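Octenoyl-CoA reductase/carboxylase (Streptomyces sp., PDB 4A0S) reductively carboxylates 2-octenoyl-CoA using NADPH, probably to supply an extender unit for polyketide biosynthesis. Local coordinates at residues 74-79 against 396-401; 111-115 against 171-175; 114-118 against 196-202; 383-389 against 406-412. All coordinates share one frame; numbering follows the deposited sequence.

Contact 1 of 4, residues 74-79 against 396-401. With NAP (NADP nicotinamide-adenine-dinucleotide phosphate), chain F.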
# COMPACT_ATOMS: atom_id res chain seq x y z
N ILE A 74 -31.34 -11.05 -9.66
CA ILE A 74 -31.46 -11.45 -8.27
C ILE A 74 -30.07 -11.44 -7.67
O ILE A 74 -29.12 -11.99 -8.27
CB ILE A 74 -32.10 -12.84 -8.10
CG1 ILE A 74 -33.42 -12.88 -8.86
CG2 ILE A 74 -32.30 -13.15 -6.62
CD1 ILE A 74 -34.44 -11.88 -8.35
N ASN A 75 -29.94 -10.77 -6.54
CA ASN A 75 -28.76 -10.85 -5.74
C ASN A 75 -29.11 -11.53 -4.48
O ASN A 75 -30.28 -11.64 -4.13
CB ASN A 75 -28.19 -9.47 -5.49
CG ASN A 75 -27.42 -8.98 -6.66
OD1 ASN A 75 -26.32 -9.46 -6.90
ND2 ASN A 75 -28.02 -8.11 -7.44
N TYR A 76 -28.10 -12.02 -3.78
CA TYR A 76 -28.43 -12.70 -2.58
C TYR A 76 -29.09 -11.73 -1.62
O TYR A 76 -29.97 -12.13 -0.88
CB TYR A 76 -27.27 -13.48 -1.98
CG TYR A 76 -27.79 -14.76 -1.38
CD1 TYR A 76 -28.52 -14.73 -0.19
CD2 TYR A 76 -27.62 -15.98 -2.02
CE1 TYR A 76 -29.05 -15.88 0.37
CE2 TYR A 76 -28.16 -17.16 -1.46
CZ TYR A 76 -28.88 -17.09 -0.26
OH TYR A 76 -29.40 -18.21 0.35
N ASN A 77 -28.71 -10.45 -1.66
CA ASN A 77 -29.33 -9.50 -0.74
C ASN A 77 -30.83 -9.35 -0.99
O ASN A 77 -31.59 -9.04 -0.06
CB ASN A 77 -28.60 -8.14 -0.69
CG ASN A 77 -28.72 -7.34 -1.99
OD1 ASN A 77 -29.19 -7.83 -3.01
ND2 ASN A 77 -28.27 -6.08 -1.96
N THR A 78 -31.25 -9.60 -2.23
CA THR A 78 -32.66 -9.64 -2.60
C THR A 78 -33.33 -10.75 -1.82
O THR A 78 -34.39 -10.54 -1.23
CB THR A 78 -32.84 -9.88 -4.12
OG1 THR A 78 -31.95 -9.02 -4.84
CG2 THR A 78 -34.30 -9.63 -4.56
N VAL A 79 -32.71 -11.92 -1.83
CA VAL A 79 -33.11 -13.05 -1.01
C VAL A 79 -33.11 -12.72 0.48
O VAL A 79 -34.11 -12.97 1.15
CB VAL A 79 -32.22 -14.29 -1.26
CG1 VAL A 79 -32.62 -15.45 -0.36
CG2 VAL A 79 -32.24 -14.68 -2.74
N ALA A 396 -37.53 -16.27 -9.56
CA ALA A 396 -36.10 -16.02 -9.79
C ALA A 396 -35.38 -15.93 -8.46
O ALA A 396 -34.36 -16.57 -8.26
CB ALA A 396 -35.91 -14.75 -10.60
N CYS A 397 -35.96 -15.17 -7.54
CA CYS A 397 -35.43 -15.03 -6.19
C CYS A 397 -35.38 -16.35 -5.44
O CYS A 397 -34.36 -16.71 -4.84
CB CYS A 397 -36.28 -14.02 -5.43
SG CYS A 397 -35.42 -13.33 -4.05
N ARG A 398 -36.49 -17.09 -5.50
CA ARG A 398 -36.56 -18.42 -4.92
C ARG A 398 -35.47 -19.31 -5.50
O ARG A 398 -34.83 -20.08 -4.78
CB ARG A 398 -37.94 -19.02 -5.20
CG ARG A 398 -38.17 -20.41 -4.63
CD ARG A 398 -38.13 -20.38 -3.12
NE ARG A 398 -38.56 -21.65 -2.55
CZ ARG A 398 -38.39 -21.99 -1.27
NH1 ARG A 398 -37.78 -21.17 -0.43
NH2 ARG A 398 -38.82 -23.18 -0.85
N VAL A 399 -35.26 -19.22 -6.80
CA VAL A 399 -34.22 -20.02 -7.45
C VAL A 399 -32.88 -19.79 -6.75
O VAL A 399 -32.22 -20.74 -6.35
CB VAL A 399 -34.12 -19.72 -8.96
CG1 VAL A 399 -32.74 -20.12 -9.51
CG2 VAL A 399 -35.24 -20.43 -9.73
N VAL A 400 -32.51 -18.52 -6.61
CA VAL A 400 -31.28 -18.15 -5.92
C VAL A 400 -31.31 -18.56 -4.46
O VAL A 400 -30.34 -19.10 -3.95
CB VAL A 400 -30.97 -16.64 -6.06
CG1 VAL A 400 -29.77 -16.24 -5.16
CG2 VAL A 400 -30.70 -16.31 -7.51
N GLN A 401 -32.43 -18.32 -3.80
CA GLN A 401 -32.60 -18.78 -2.43
C GLN A 401 -32.32 -20.28 -2.27
O GLN A 401 -31.66 -20.69 -1.33
CB GLN A 401 -33.99 -18.47 -1.90
CG GLN A 401 -34.13 -18.86 -0.43
CD GLN A 401 -35.47 -18.51 0.12
OE1 GLN A 401 -36.46 -18.55 -0.58
NE2 GLN A 401 -35.52 -18.19 1.40
PA NAP F . -25.09 -16.97 -5.03
O1A NAP F . -25.14 -16.55 -6.55
O2A NAP F . -26.26 -17.74 -4.50
O5B NAP F . -23.82 -17.84 -4.88
C5B NAP F . -23.47 -18.23 -3.57
C4B NAP F . -22.66 -19.51 -3.71
O4B NAP F . -22.27 -19.86 -2.37
C3B NAP F . -23.48 -20.69 -4.27
O3B NAP F . -22.92 -20.99 -5.53
C2B NAP F . -23.13 -21.87 -3.36
O2B NAP F . -21.96 -22.56 -3.81
C1B NAP F . -22.81 -21.23 -2.06
N9A NAP F . -24.07 -21.05 -1.31
C8A NAP F . -25.31 -20.80 -1.77
N7A NAP F . -26.17 -20.66 -0.75
C5A NAP F . -25.45 -20.83 0.35
C6A NAP F . -25.79 -20.82 1.68
N6A NAP F . -27.05 -20.58 2.04
N1A NAP F . -24.83 -21.02 2.57
C2A NAP F . -23.57 -21.22 2.20
N3A NAP F . -23.20 -21.26 0.94
C4A NAP F . -24.14 -21.06 0.01
O3 NAP F . -24.86 -15.69 -4.10
PN NAP F . -23.72 -14.59 -4.37
O1N NAP F . -24.50 -13.51 -5.21
O2N NAP F . -22.44 -15.15 -4.93
O5D NAP F . -23.59 -14.06 -2.87
C5D NAP F . -22.94 -14.95 -1.97
C4D NAP F . -22.90 -14.23 -0.66
O4D NAP F . -22.17 -12.97 -0.90
C3D NAP F . -24.28 -13.80 -0.16
O3D NAP F . -24.19 -14.01 1.27
C2D NAP F . -24.37 -12.33 -0.49
O2D NAP F . -25.24 -11.62 0.42
C1D NAP F . -22.93 -11.95 -0.19
N1N NAP F . -22.62 -10.83 -1.05
C2N NAP F . -22.03 -9.74 -0.45
C3N NAP F . -21.73 -8.69 -1.28
C7N NAP F . -21.11 -7.52 -0.63
O7N NAP F . -20.77 -7.52 0.56
N7N NAP F . -21.01 -6.50 -1.44
C4N NAP F . -22.00 -8.72 -2.65
C5N NAP F . -22.58 -9.81 -3.26
C6N NAP F . -22.88 -10.89 -2.45
P2B NAP F . -21.76 -24.02 -3.17
O1X NAP F . -20.68 -24.54 -4.28
O2X NAP F . -21.08 -23.93 -1.72
O3X NAP F . -23.15 -24.60 -3.26
O HOH W 1 -29.27 -20.72 -0.73
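I74 and V79 close over C397 and V400 where helix 76-82 and the residues leading into it pack on helix 393-401, beside the NADP diphosphate in the medium-chain dehydrogenase/reductase fold. I74 and V400 lie alongside each other, running opposite ways, with I74 CG2 3.7 Å from V400 CG2, while I74 CG1 rests on the methyl of A396. V79 forks round the other helix. Its CG2 reaches SG of C397 at 3.7 Å and also meets V400 CG1; its CG1, anti to the backbone N (chi1 178°), lies across CB and CG of Q401. T78 CG2 also reaches that sulfur, 3.9 Å from C397 SG. Y76 joins protein to cofactor: its CD2 comes within 3.8 Å of V400 CG1, and the NADP oxygen O2A sits at the ring edge, near its plane. W80, a residue of the NADP site, meets the Y76 ring with the planes inclined. Further out, the amide of Q401 is held by K44 and V46, and its OE1 also takes a bond from NH1 of R398, whose NH2 forms a salt bridge with D43. A water joins the two helices, 2.7 Å from Y76 OH and donating to Q401 O at 2.5 Å.

Contact 2 of 4, residues 111-115 against 171-175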
# COMPACT_ATOMS: atom_id res chain seq x y z
N HIS A 111 -40.97 -1.77 0.13
CA HIS A 111 -39.58 -1.66 -0.20
C HIS A 111 -39.33 -2.26 -1.56
O HIS A 111 -39.46 -3.47 -1.74
CB HIS A 111 -38.72 -2.35 0.84
CG HIS A 111 -37.26 -2.18 0.58
ND1 HIS A 111 -36.30 -2.85 1.31
CD2 HIS A 111 -36.59 -1.41 -0.31
CE1 HIS A 111 -35.11 -2.49 0.87
NE2 HIS A 111 -35.26 -1.62 -0.11
N VAL A 112 -38.96 -1.40 -2.50
CA VAL A 112 -38.60 -1.85 -3.84
C VAL A 112 -37.16 -2.32 -3.87
O VAL A 112 -36.22 -1.54 -3.73
CB VAL A 112 -38.86 -0.77 -4.89
CG1 VAL A 112 -38.56 -1.33 -6.30
CG2 VAL A 112 -40.31 -0.26 -4.77
N LEU A 113 -37.02 -3.62 -4.07
CA LEU A 113 -35.73 -4.32 -4.02
C LEU A 113 -35.01 -4.24 -5.34
O LEU A 113 -35.54 -3.71 -6.30
CB LEU A 113 -35.97 -5.79 -3.69
CG LEU A 113 -36.83 -6.06 -2.45
CD1 LEU A 113 -36.80 -7.54 -2.20
CD2 LEU A 113 -36.32 -5.29 -1.20
N GLY A 114 -33.80 -4.81 -5.40
CA GLY A 114 -33.05 -4.85 -6.63
C GLY A 114 -31.88 -3.93 -6.48
O GLY A 114 -32.04 -2.73 -6.25
N SER A 115 -30.69 -4.50 -6.60
CA SER A 115 -29.48 -3.79 -6.24
C SER A 115 -28.54 -3.60 -7.40
O SER A 115 -27.50 -2.95 -7.27
CB SER A 115 -28.80 -4.53 -5.11
OG SER A 115 -29.72 -4.56 -4.03
N GLY A 171 -35.24 0.35 -5.58
CA GLY A 171 -34.32 -0.55 -6.22
C GLY A 171 -34.69 -0.90 -7.65
O GLY A 171 -35.71 -0.44 -8.20
N GLY A 172 -33.86 -1.75 -8.24
CA GLY A 172 -33.92 -2.02 -9.66
C GLY A 172 -34.84 -3.15 -10.10
O GLY A 172 -35.00 -3.36 -11.30
N LEU A 173 -35.43 -3.88 -9.17
CA LEU A 173 -36.37 -4.93 -9.56
C LEU A 173 -37.76 -4.33 -9.76
O LEU A 173 -38.71 -4.60 -9.02
CB LEU A 173 -36.36 -6.09 -8.59
CG LEU A 173 -35.12 -6.98 -8.77
CD1 LEU A 173 -34.89 -7.79 -7.52
CD2 LEU A 173 -35.29 -7.89 -9.96
N ALA A 174 -37.86 -3.48 -10.76
CA ALA A 174 -39.03 -2.67 -10.99
C ALA A 174 -38.85 -2.10 -12.36
O ALA A 174 -37.79 -2.26 -12.96
CB ALA A 174 -39.08 -1.53 -9.96
N GLU A 175 -39.86 -1.40 -12.85
CA GLU A 175 -39.78 -0.80 -14.16
C GLU A 175 -38.97 0.48 -14.11
O GLU A 175 -38.42 0.90 -15.11
CB GLU A 175 -41.18 -0.55 -14.71
CG GLU A 175 -41.94 -1.85 -14.97
CD GLU A 175 -43.03 -1.69 -16.02
OE1 GLU A 175 -43.71 -0.65 -16.02
OE2 GLU A 175 -43.20 -2.60 -16.85
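V112, L113 and G114 each offer a backbone carbonyl to the loop 171-175, and three successive N-H groups take them up in crossed order. G171 N binds V112 O, L173 N binds L113 O at 2.9 Å, and G172 N binds G114 O with an N-H...O angle of 163°. The donors to V112 O and G114 O stand well above their carbonyl planes, whereas L173 N is tilted only 18° from that of L113. This is the tight part, where backbone lies on backbone: the alpha carbons of G114 and G172 are 4.2 Å apart. A side chain on G114 would run into the N atoms of G172 and L173, and one on G171 into the carbonyls of residues 112-114, so glycine is needed at both places. The flanks are looser and apolar, though still buried. V112 CG1, turned anti to its own N (chi1 -176°), meets A174 CB at 3.7 Å, and L173 lays CD1 along G114, 3.6 Å from its CA. L113 CB comes no nearer than 4.5 Å to L173 CD1. L173 centres an inverse gamma turn in the loop that leads to strand 176-180. In this GroES-like domain, strand 24-31 runs beside both segments, bonding through L28 to L113 and L173, while L113 and L173 also pack on T78 of helix 76-82.

Contact 3 of 4, residues 114-118 against 196-202. With CO8 (octanoyl-coenzyme A), chain E.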
# COMPACT_ATOMS: atom_id res chain seq x y z
N GLY A 114 -33.80 -4.81 -5.40
CA GLY A 114 -33.05 -4.85 -6.63
C GLY A 114 -31.88 -3.93 -6.48
O GLY A 114 -32.04 -2.73 -6.25
N SER A 115 -30.69 -4.50 -6.60
CA SER A 115 -29.48 -3.79 -6.24
C SER A 115 -28.54 -3.60 -7.40
O SER A 115 -27.50 -2.95 -7.27
CB SER A 115 -28.80 -4.53 -5.11
OG SER A 115 -29.72 -4.56 -4.03
N ASP A 116 -28.91 -4.13 -8.55
CA ASP A 116 -28.28 -3.66 -9.78
C ASP A 116 -29.30 -3.63 -10.90
O ASP A 116 -30.46 -4.04 -10.72
CB ASP A 116 -26.96 -4.41 -10.13
CG ASP A 116 -27.04 -5.92 -9.99
OD1 ASP A 116 -28.13 -6.52 -10.05
OD2 ASP A 116 -25.97 -6.52 -9.84
N CYS A 117 -28.91 -3.09 -12.04
CA CYS A 117 -29.80 -3.05 -13.15
C CYS A 117 -29.08 -2.46 -14.32
O CYS A 117 -28.00 -1.90 -14.16
CB CYS A 117 -31.07 -2.25 -12.84
SG CYS A 117 -30.96 -0.51 -13.13
N SER A 118 -29.68 -2.64 -15.49
CA SER A 118 -29.30 -1.88 -16.65
C SER A 118 -30.56 -1.20 -17.11
O SER A 118 -31.68 -1.66 -16.83
CB SER A 118 -28.74 -2.77 -17.74
OG SER A 118 -29.73 -3.71 -18.13
N ALA A 196 -26.07 -7.05 -19.18
CA ALA A 196 -25.52 -5.86 -18.52
C ALA A 196 -25.94 -5.79 -17.04
O ALA A 196 -25.13 -5.49 -16.17
CB ALA A 196 -25.95 -4.62 -19.26
N ALA A 197 -27.21 -6.14 -16.78
CA ALA A 197 -27.82 -6.06 -15.46
C ALA A 197 -27.24 -7.03 -14.43
O ALA A 197 -27.26 -6.73 -13.23
CB ALA A 197 -29.32 -6.30 -15.57
N VAL A 198 -26.74 -8.17 -14.88
CA VAL A 198 -26.34 -9.23 -13.94
C VAL A 198 -25.04 -8.94 -13.19
O VAL A 198 -24.77 -9.53 -12.15
CB VAL A 198 -26.28 -10.64 -14.61
CG1 VAL A 198 -27.66 -11.12 -15.00
CG2 VAL A 198 -25.31 -10.66 -15.80
N SER A 199 -24.27 -8.00 -13.68
CA SER A 199 -22.89 -7.86 -13.25
C SER A 199 -22.55 -6.85 -12.16
O SER A 199 -21.71 -7.14 -11.34
CB SER A 199 -22.01 -7.60 -14.46
OG SER A 199 -22.03 -8.73 -15.29
N PRO A 200 -23.19 -5.66 -12.17
CA PRO A 200 -22.57 -4.61 -11.36
C PRO A 200 -22.32 -4.99 -9.91
O PRO A 200 -21.21 -4.82 -9.41
CB PRO A 200 -23.57 -3.45 -11.46
CG PRO A 200 -24.14 -3.63 -12.86
CD PRO A 200 -24.29 -5.14 -12.99
N LEU A 201 -23.33 -5.55 -9.24
CA LEU A 201 -23.18 -5.83 -7.82
C LEU A 201 -22.14 -6.91 -7.57
O LEU A 201 -21.16 -6.68 -6.89
CB LEU A 201 -24.52 -6.20 -7.20
CG LEU A 201 -24.47 -6.40 -5.69
CD1 LEU A 201 -25.82 -6.05 -5.09
CD2 LEU A 201 -24.14 -7.81 -5.41
N CYS A 202 -22.35 -8.09 -8.16
CA CYS A 202 -21.44 -9.22 -7.91
C CYS A 202 -20.06 -8.99 -8.51
O CYS A 202 -19.04 -9.30 -7.87
CB CYS A 202 -22.04 -10.50 -8.45
SG CYS A 202 -23.33 -11.10 -7.38
N1A CO8 E . -37.15 -6.56 13.24
C2A CO8 E . -36.99 -5.23 13.31
N3A CO8 E . -35.83 -4.70 13.68
C4A CO8 E . -34.79 -5.50 13.99
C5A CO8 E . -34.91 -6.89 13.92
C6A CO8 E . -36.14 -7.41 13.53
N6A CO8 E . -36.31 -8.74 13.44
N7A CO8 E . -33.74 -7.42 14.27
C8A CO8 E . -32.91 -6.41 14.55
N9A CO8 E . -33.55 -5.25 14.38
C1B CO8 E . -33.04 -3.87 14.57
C2B CO8 E . -32.94 -3.51 16.06
O2B CO8 E . -33.34 -2.14 16.27
C3B CO8 E . -31.45 -3.70 16.32
O3B CO8 E . -31.02 -2.90 17.41
P3B CO8 E . -30.80 -3.69 18.81
O7A CO8 E . -31.67 -2.87 19.93
O8A CO8 E . -31.59 -5.13 18.77
O9A CO8 E . -29.37 -3.86 19.14
C4B CO8 E . -30.81 -3.24 15.02
O4B CO8 E . -31.70 -3.72 14.00
C5B CO8 E . -29.49 -3.96 14.73
O5B CO8 E . -29.01 -3.58 13.43
P1A CO8 E . -28.36 -2.09 13.21
O1A CO8 E . -27.92 -2.02 11.61
O2A CO8 E . -29.30 -0.96 13.51
O3A CO8 E . -27.09 -1.99 14.24
P2A CO8 E . -25.52 -2.40 13.99
O4A CO8 E . -24.98 -3.04 15.35
O5A CO8 E . -24.66 -1.26 13.52
O6A CO8 E . -25.52 -3.63 12.91
CBP CO8 E . -24.82 -4.89 10.92
CCP CO8 E . -24.53 -3.70 11.87
CDP CO8 E . -24.52 -6.17 11.72
CEP CO8 E . -23.84 -4.79 9.75
CAP CO8 E . -26.31 -4.82 10.43
OAP CO8 E . -26.69 -3.51 9.90
C9P CO8 E . -26.71 -5.95 9.44
O9P CO8 E . -26.89 -7.09 9.87
N8P CO8 E . -26.88 -5.59 8.15
C7P CO8 E . -27.35 -6.55 7.11
C6P CO8 E . -26.24 -7.11 6.17
C5P CO8 E . -26.50 -8.62 5.95
O5P CO8 E . -26.47 -9.40 6.91
N4P CO8 E . -26.90 -9.08 4.77
C3P CO8 E . -26.87 -8.46 3.45
C2P CO8 E . -25.80 -9.30 2.75
S1P CO8 E . -24.40 -8.28 2.15
C1' CO8 E . -24.84 -8.23 0.47
O1' CO8 E . -25.49 -9.13 -0.08
C2' CO8 E . -24.41 -7.09 -0.17
C3' CO8 E . -24.64 -6.86 -1.51
C4' CO8 E . -24.14 -5.69 -2.09
C5' CO8 E . -23.73 -4.58 -1.12
C6' CO8 E . -23.39 -3.38 -2.02
C7' CO8 E . -22.73 -2.31 -1.19
C8' CO8 E . -22.53 -1.08 -2.08
O HOH W 2 -24.80 -8.91 -9.67
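D116, beside strand 117-124, reaches into the turn that joins helices 193-197 and 200-210. Its CB lies 3.8 Å from CB of P200. CG is swung between the backbone N and the carbonyl carbon (chi1 45°), a setting that carries the carboxylate into the turn, with CG 3.3 Å from A197 O. OD1, which cannot bond to that carbonyl since both are acceptors, accepts from S73 OG and N75 ND2. OD2 meets the first turn of helix 200-210: it accepts L201 N at 2.9 Å on its anti lone pair, with an N-H...O angle of 154°. A water lies 2.7 Å from D116 OD2 and also near V198 O, with more acceptors in reach than it has protons, and accepts C202 N. An alanine here would remove both carboxylate oxygens and is likely to leave L201 N without its mate and the amide of N75 freer to turn. Around this centre the packing is close. L201 CD1 presses on S115 CB at 3.3 Å, tighter than usual. The same L201 CD1 lies 3.5 Å from CO8 C4' of the octanoyl chain, and S118 CB touches A196 CB. L201 and C202 also line the NADP pocket. A buried carboxylate gripped by N-H and hydroxyl donors is consistent with an ionised aspartate, its charge near the N-terminal turn of a helix that borders both ligands.

Contact 4 of 4, residues 383-389 against 406-412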
# COMPACT_ATOMS: atom_id res chain seq x y z
N ALA A 383 -22.20 -13.27 -16.20
CA ALA A 383 -22.36 -14.60 -15.65
C ALA A 383 -23.84 -14.98 -15.68
O ALA A 383 -24.29 -15.78 -14.89
CB ALA A 383 -21.84 -14.63 -14.23
N MET A 384 -24.59 -14.39 -16.61
CA MET A 384 -26.03 -14.67 -16.68
C MET A 384 -26.23 -16.10 -17.10
O MET A 384 -25.59 -16.58 -18.01
CB MET A 384 -26.71 -13.73 -17.65
CG MET A 384 -28.21 -13.87 -17.69
SD MET A 384 -28.84 -12.72 -18.88
CE MET A 384 -28.47 -13.58 -20.42
N SER A 385 -27.13 -16.79 -16.41
CA SER A 385 -27.41 -18.19 -16.73
C SER A 385 -28.89 -18.42 -16.94
O SER A 385 -29.29 -19.47 -17.47
CB SER A 385 -26.93 -19.08 -15.59
OG SER A 385 -27.66 -18.84 -14.41
N ALA A 386 -29.69 -17.46 -16.51
CA ALA A 386 -31.13 -17.56 -16.61
C ALA A 386 -31.72 -16.18 -16.61
O ALA A 386 -31.14 -15.24 -16.08
CB ALA A 386 -31.69 -18.39 -15.44
N VAL A 387 -32.88 -16.04 -17.25
CA VAL A 387 -33.56 -14.77 -17.30
C VAL A 387 -35.00 -15.04 -16.95
O VAL A 387 -35.59 -16.00 -17.43
CB VAL A 387 -33.47 -14.14 -18.72
CG1 VAL A 387 -34.05 -12.74 -18.71
CG2 VAL A 387 -32.04 -14.14 -19.23
N TYR A 388 -35.57 -14.22 -16.07
CA TYR A 388 -36.97 -14.31 -15.74
C TYR A 388 -37.58 -12.96 -16.01
O TYR A 388 -36.90 -11.94 -15.82
CB TYR A 388 -37.14 -14.61 -14.25
CG TYR A 388 -36.80 -16.01 -13.89
CD1 TYR A 388 -35.48 -16.41 -13.73
CD2 TYR A 388 -37.81 -16.97 -13.72
CE1 TYR A 388 -35.16 -17.72 -13.41
CE2 TYR A 388 -37.51 -18.27 -13.40
CZ TYR A 388 -36.19 -18.64 -13.24
OH TYR A 388 -35.89 -19.94 -12.92
N PRO A 389 -38.84 -12.94 -16.45
CA PRO A 389 -39.52 -11.66 -16.49
C PRO A 389 -39.75 -11.17 -15.07
O PRO A 389 -39.76 -11.97 -14.11
CB PRO A 389 -40.86 -12.00 -17.12
CG PRO A 389 -41.10 -13.42 -16.74
CD PRO A 389 -39.74 -14.05 -16.82
N VAL A 406 -26.57 -21.23 -11.18
CA VAL A 406 -25.17 -20.89 -11.18
C VAL A 406 -25.11 -19.51 -11.79
O VAL A 406 -26.05 -19.09 -12.49
CB VAL A 406 -24.33 -21.92 -11.96
CG1 VAL A 406 -24.48 -23.28 -11.32
CG2 VAL A 406 -24.74 -21.96 -13.45
N GLY A 407 -24.04 -18.78 -11.50
CA GLY A 407 -23.89 -17.45 -12.02
C GLY A 407 -25.02 -16.57 -11.55
O GLY A 407 -25.37 -16.56 -10.38
N LYS A 408 -25.59 -15.84 -12.50
CA LYS A 408 -26.52 -14.79 -12.20
C LYS A 408 -27.84 -15.03 -12.89
O LYS A 408 -27.89 -15.37 -14.07
CB LYS A 408 -25.97 -13.45 -12.67
CG LYS A 408 -24.82 -12.87 -11.85
CD LYS A 408 -25.21 -12.45 -10.44
CE LYS A 408 -26.39 -11.50 -10.45
NZ LYS A 408 -26.68 -10.96 -9.11
N VAL A 409 -28.89 -14.81 -12.13
CA VAL A 409 -30.23 -14.86 -12.67
C VAL A 409 -30.66 -13.44 -12.96
O VAL A 409 -30.79 -12.63 -12.06
CB VAL A 409 -31.22 -15.50 -11.70
CG1 VAL A 409 -32.60 -15.54 -12.37
CG2 VAL A 409 -30.78 -16.90 -11.37
N ALA A 410 -30.86 -13.15 -14.23
CA ALA A 410 -31.29 -11.85 -14.64
C ALA A 410 -32.79 -11.78 -14.50
O ALA A 410 -33.48 -12.81 -14.57
CB ALA A 410 -30.89 -11.61 -16.08
N VAL A 411 -33.28 -10.57 -14.33
CA VAL A 411 -34.71 -10.33 -14.36
C VAL A 411 -34.93 -9.21 -15.36
O VAL A 411 -34.37 -8.12 -15.22
CB VAL A 411 -35.27 -9.95 -12.95
CG1 VAL A 411 -36.74 -9.59 -13.02
CG2 VAL A 411 -35.07 -11.10 -11.96
N LEU A 412 -35.71 -9.50 -16.39
CA LEU A 412 -36.16 -8.45 -17.28
C LEU A 412 -37.15 -7.63 -16.48
O LEU A 412 -37.94 -8.18 -15.71
CB LEU A 412 -36.84 -9.02 -18.52
CG LEU A 412 -36.00 -9.95 -19.39
CD1 LEU A 412 -36.87 -10.65 -20.46
CD2 LEU A 412 -34.80 -9.21 -20.00
O HOH W 3 -28.81 -20.93 -13.39
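S385 OG is gripped from two directions: it donates to V406 O at 2.5 Å and accepts from a water that also takes V406 N. The bond to V406 O runs nearly along the C=O axis, and the hydroxyl gets there because it is tucked between its own N and carbonyl carbon (chi1 65°). A valine here would probably leave V406 O and the water without this partner and let the turn at V406 and G407 shift. Next to it S385 N binds K408 O at 2.8 Å, and a beta bulge moves the register by one between M384 and A386. Strands 384-389 and 408-412 are the parallel pair of a beta-alpha-beta unit, its crossover made by helix 393-401, and beyond the bulge A410 N, Y388 N and L412 N continue the backbone bonding. On the face of M384, V387 and L412, M384 SD reaches A410 CB at 3.6 Å, and V387 CG1 is pressed to 3.5 Å from L412 CG. On the other face V409 CG1 approaches the edge of the Y388 ring, near its plane, 3.3 Å from CD1; A396 and V399 of helix 393-401 touch the Y388 side chain. K408 turns its amine away to I74 O and S73 OG.

Overall arrangement
Contacts 2 and 3 start from the same run of chain and share G114 and S115; both are nested within the long loop that contact 1 closes. Contact 4 comes later and alternates with contact 1, because helix 393-401 of contact 1 is the crossover between the two strands of contact 4. The centres lie about 10 to 15 Å apart. Strands 117-124 and 408-412 both flank strand 64-73 in one mixed sheet, which contacts 3 and 4 therefore share. N75 and N77 tie contact 1 to D116 and S115, and K408 ties contact 4 to I74. The catalytic-domain core is thus knitted to the walls of the NADP and acyl pockets.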